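Long-range contact in sugar ABC transporter (Agrobacterium radiobacter, PDB 4RXT), which probably binds sugars outside the inner membrane for uptake by an ABC transporter, and can hold an arabinopyranose: residues D134-T139 / K166-K171. Residues are numbered along the deposited sequence; the frame is centred on the assembly and turned at random.
Sequences DVVIIT and KVVADK
Val135, Ile137 and Thr139 join strand 166-171 through five backbone hydrogen bonds in parallel register. Val135 N donates to Lys166 O at 2.8 Å, and Val135 O accepts from Val168 N. Ile137 likewise bonds twice, through its N to Ala169 O and through its O to Lys171 N, while Thr139 N reaches Lys171 O at 2.9 Å. That last carbonyl also takes a hydrogen from a water, which gives its other one to Asp170 OD1 (2.7 Å) and accepts from Thr139 OG1, tying both side chains to the Lys171 carbonyl. Asp170 OD2 forms a salt bridge with Arg151, on helix 145-161. Between the Val135 and Ile137 bonds Val136 alone stands opposite two residues, Val168 and Ala169: a beta bulge with Val168 as the extra residue, its psi turned to -12°. The strands and helix 145-161 form a beta-alpha-beta crossover at the edge of the sheet in one lobe of this periplasmic-binding-protein fold; Thr139 ends its strand near the sugar site. On the face under helix 145-161, Val135 CG2 meets Val167 CG2 at 4.0 Å. Asp170 CG is anti to its backbone N (chi1 179°), which sets CG beside Ile137; the two side chains run side by side, with Asp170 OD1 3.6 Å from Ile137 CG2. On the other face Val136 CG1 touches Ala169 CB at 3.6 Å; the bulged Val168 reaches it with CG2. Helix 177-190 covers this patch with Leu187. Val168 CG1 presses on Asp134 CG at 3.5 Å, the two side chains crossing at about a right angle, while Asp134 OD2 is hydrogen-bonded to Asn191 ND2.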
ATOM      1  N   ASP A 134      -2.479  23.263  10.214  1.00 13.72           N
ATOM      2  CA  ASP A 134      -1.406  22.319  10.516  1.00 14.17           C
ATOM      3  C   ASP A 134      -1.804  20.907  10.185  1.00 12.42           C
ATOM      4  O   ASP A 134      -2.888  20.459  10.509  1.00 12.94           O
ATOM      5  CB  ASP A 134      -0.990  22.378  11.983  1.00 15.44           C
ATOM      6  CG  ASP A 134      -0.360  23.702  12.368  1.00 18.00           C
ATOM      7  OD1 ASP A 134      -0.130  24.530  11.467  1.00 21.23           O
ATOM      8  OD2 ASP A 134      -0.054  23.873  13.575  1.00 18.82           O
ATOM      9  N   VAL A 135      -0.928  20.222   9.463  1.00 11.67           N
ATOM     10  CA  VAL A 135      -1.188  18.846   9.070  1.00 11.32           C
ATOM     11  C   VAL A 135      -0.002  17.962   9.418  1.00 10.66           C
ATOM     12  O   VAL A 135       1.118  18.444   9.639  1.00 13.28           O
ATOM     13  CB  VAL A 135      -1.535  18.740   7.567  1.00 12.76           C
ATOM     14  CG1 VAL A 135      -2.744  19.623   7.285  1.00 14.10           C
ATOM     15  CG2 VAL A 135      -0.346  19.039   6.634  1.00 16.40           C
ATOM     16  N   VAL A 136      -0.263  16.655   9.443  1.00 10.39           N
ATOM     17  CA  VAL A 136       0.734  15.650   9.756  1.00 11.44           C
ATOM     18  C   VAL A 136       0.660  14.479   8.779  1.00 10.94           C
ATOM     19  O   VAL A 136      -0.356  14.251   8.157  1.00 11.23           O
ATOM     20  CB  VAL A 136       0.630  15.143  11.224  1.00 13.17           C
ATOM     21  CG1 VAL A 136       0.736  16.310  12.190  1.00 13.90           C
ATOM     22  CG2 VAL A 136      -0.627  14.368  11.502  1.00 15.68           C
ATOM     23  N   ILE A 137       1.782  13.789   8.623  1.00 10.04           N
ATOM     24  CA  ILE A 137       1.850  12.562   7.900  1.00 12.39           C
ATOM     25  C   ILE A 137       2.371  11.474   8.847  1.00 11.49           C
ATOM     26  O   ILE A 137       3.291  11.672   9.628  1.00 11.28           O
ATOM     27  CB  ILE A 137       2.687  12.664   6.585  1.00 13.77           C
ATOM     28  CG1 ILE A 137       2.777  11.316   5.879  1.00 13.89           C
ATOM     29  CG2 ILE A 137       4.061  13.237   6.843  1.00 14.81           C
ATOM     30  CD1 ILE A 137       3.370  11.349   4.482  1.00 16.39           C
ATOM     31  N   ILE A 138       1.721  10.316   8.765  1.00 10.80           N
ATOM     32  CA  ILE A 138       2.102   9.158   9.546  1.00 10.27           C
ATOM     33  C   ILE A 138       2.257   7.964   8.597  1.00 10.93           C
ATOM     34  O   ILE A 138       1.313   7.606   7.856  1.00 13.48           O
ATOM     35  CB  ILE A 138       1.084   8.836  10.675  1.00 15.26           C
ATOM     36  CG1 ILE A 138       0.795  10.074  11.530  1.00 14.52           C
ATOM     37  CG2 ILE A 138       1.586   7.649  11.518  1.00 18.42           C
ATOM     38  CD1 ILE A 138      -0.390   9.907  12.452  1.00 18.23           C
ATOM     39  N   THR A 139       3.444   7.374   8.653  1.00 10.69           N
ATOM     40  CA  THR A 139       3.933   6.307   7.782  1.00 11.31           C
ATOM     41  C   THR A 139       4.190   5.037   8.601  1.00 11.46           C
ATOM     42  O   THR A 139       4.774   5.079   9.676  1.00 12.86           O
ATOM     43  CB  THR A 139       5.204   6.762   7.008  1.00 12.59           C
ATOM     44  OG1 THR A 139       4.879   7.933   6.260  1.00 14.64           O
ATOM     45  CG2 THR A 139       5.706   5.681   6.085  1.00 15.24           C
ATOM     46  N   LYS A 166       0.602  23.638   6.733  1.00 13.51           N
ATOM     47  CA  LYS A 166       1.933  23.555   7.303  1.00 14.16           C
ATOM     48  C   LYS A 166       2.106  22.115   7.819  1.00 15.34           C
ATOM     49  O   LYS A 166       1.341  21.669   8.660  1.00 13.81           O
ATOM     50  CB  LYS A 166       2.083  24.582   8.434  1.00 16.81           C
ATOM     51  CG  LYS A 166       3.427  24.519   9.179  1.00 18.70           C
ATOM     52  CD  LYS A 166       3.577  25.534  10.309  1.00 28.47           C
ATOM     53  CE  LYS A 166       5.049  25.733  10.641  1.00 43.39           C
ATOM     54  NZ  LYS A 166       5.275  26.304  11.994  1.00 47.70           N
ATOM     55  N   VAL A 167       3.132  21.416   7.332  1.00 14.27           N
ATOM     56  CA  VAL A 167       3.474  20.098   7.825  1.00 14.02           C
ATOM     57  C   VAL A 167       4.245  20.230   9.126  1.00 13.22           C
ATOM     58  O   VAL A 167       5.413  20.667   9.148  1.00 22.50           O
ATOM     59  CB  VAL A 167       4.222  19.246   6.783  1.00 18.21           C
ATOM     60  CG1 VAL A 167       4.384  17.825   7.276  1.00 18.08           C
ATOM     61  CG2 VAL A 167       3.473  19.216   5.466  1.00 17.62           C
ATOM     62  N   VAL A 168       3.597  19.873  10.224  1.00 14.03           N
ATOM     63  CA  VAL A 168       4.147  20.025  11.562  1.00 15.94           C
ATOM     64  C   VAL A 168       4.666  18.732  12.179  1.00 15.25           C
ATOM     65  O   VAL A 168       5.327  18.765  13.194  1.00 20.02           O
ATOM     66  CB  VAL A 168       3.175  20.744  12.532  1.00 14.11           C
ATOM     67  CG1 VAL A 168       2.761  22.089  11.966  1.00 19.95           C
ATOM     68  CG2 VAL A 168       1.924  19.913  12.809  1.00 15.96           C
ATOM     69  N   ALA A 169       4.351  17.595  11.574  1.00 11.50           N
ATOM     70  CA  ALA A 169       4.909  16.307  12.025  1.00 12.68           C
ATOM     71  C   ALA A 169       4.948  15.336  10.868  1.00 12.58           C
ATOM     72  O   ALA A 169       4.062  15.343   9.984  1.00 14.03           O
ATOM     73  CB  ALA A 169       4.158  15.724  13.202  1.00 16.86           C
ATOM     74  N   ASP A 170       6.000  14.515  10.877  1.00 13.06           N
ATOM     75  CA  ASP A 170       6.244  13.529   9.830  1.00 13.42           C
ATOM     76  C   ASP A 170       6.752  12.314  10.578  1.00 12.89           C
ATOM     77  O   ASP A 170       7.906  12.267  10.944  1.00 16.25           O
ATOM     78  CB  ASP A 170       7.248  14.149   8.876  1.00 17.92           C
ATOM     79  CG  ASP A 170       7.663  13.278   7.714  1.00 27.98           C
ATOM     80  OD1 ASP A 170       7.367  12.079   7.618  1.00 27.37           O
ATOM     81  OD2 ASP A 170       8.379  13.847   6.861  1.00 57.21           O
ATOM     82  N   LYS A 171       5.841  11.397  10.915  1.00 14.23           N
ATOM     83  CA  LYS A 171       6.122  10.354  11.906  1.00 12.82           C
ATOM     84  C   LYS A 171       6.075   8.978  11.274  1.00 11.00           C
ATOM     85  O   LYS A 171       5.347   8.758  10.275  1.00 13.37           O
ATOM     86  CB  LYS A 171       5.100  10.398  13.056  1.00 17.91           C
ATOM     87  CG  LYS A 171       5.258  11.598  13.949  1.00 22.54           C
ATOM     88  CD  LYS A 171       6.419  11.305  14.873  1.00 38.94           C
ATOM     89  CE  LYS A 171       6.503  12.231  16.062  1.00 44.06           C
ATOM     90  NZ  LYS A 171       7.950  12.381  16.367  1.00 52.32           N
TER
HETATM   91  O   HOH W   1       5.724   9.980   7.758  1.00 16.76           O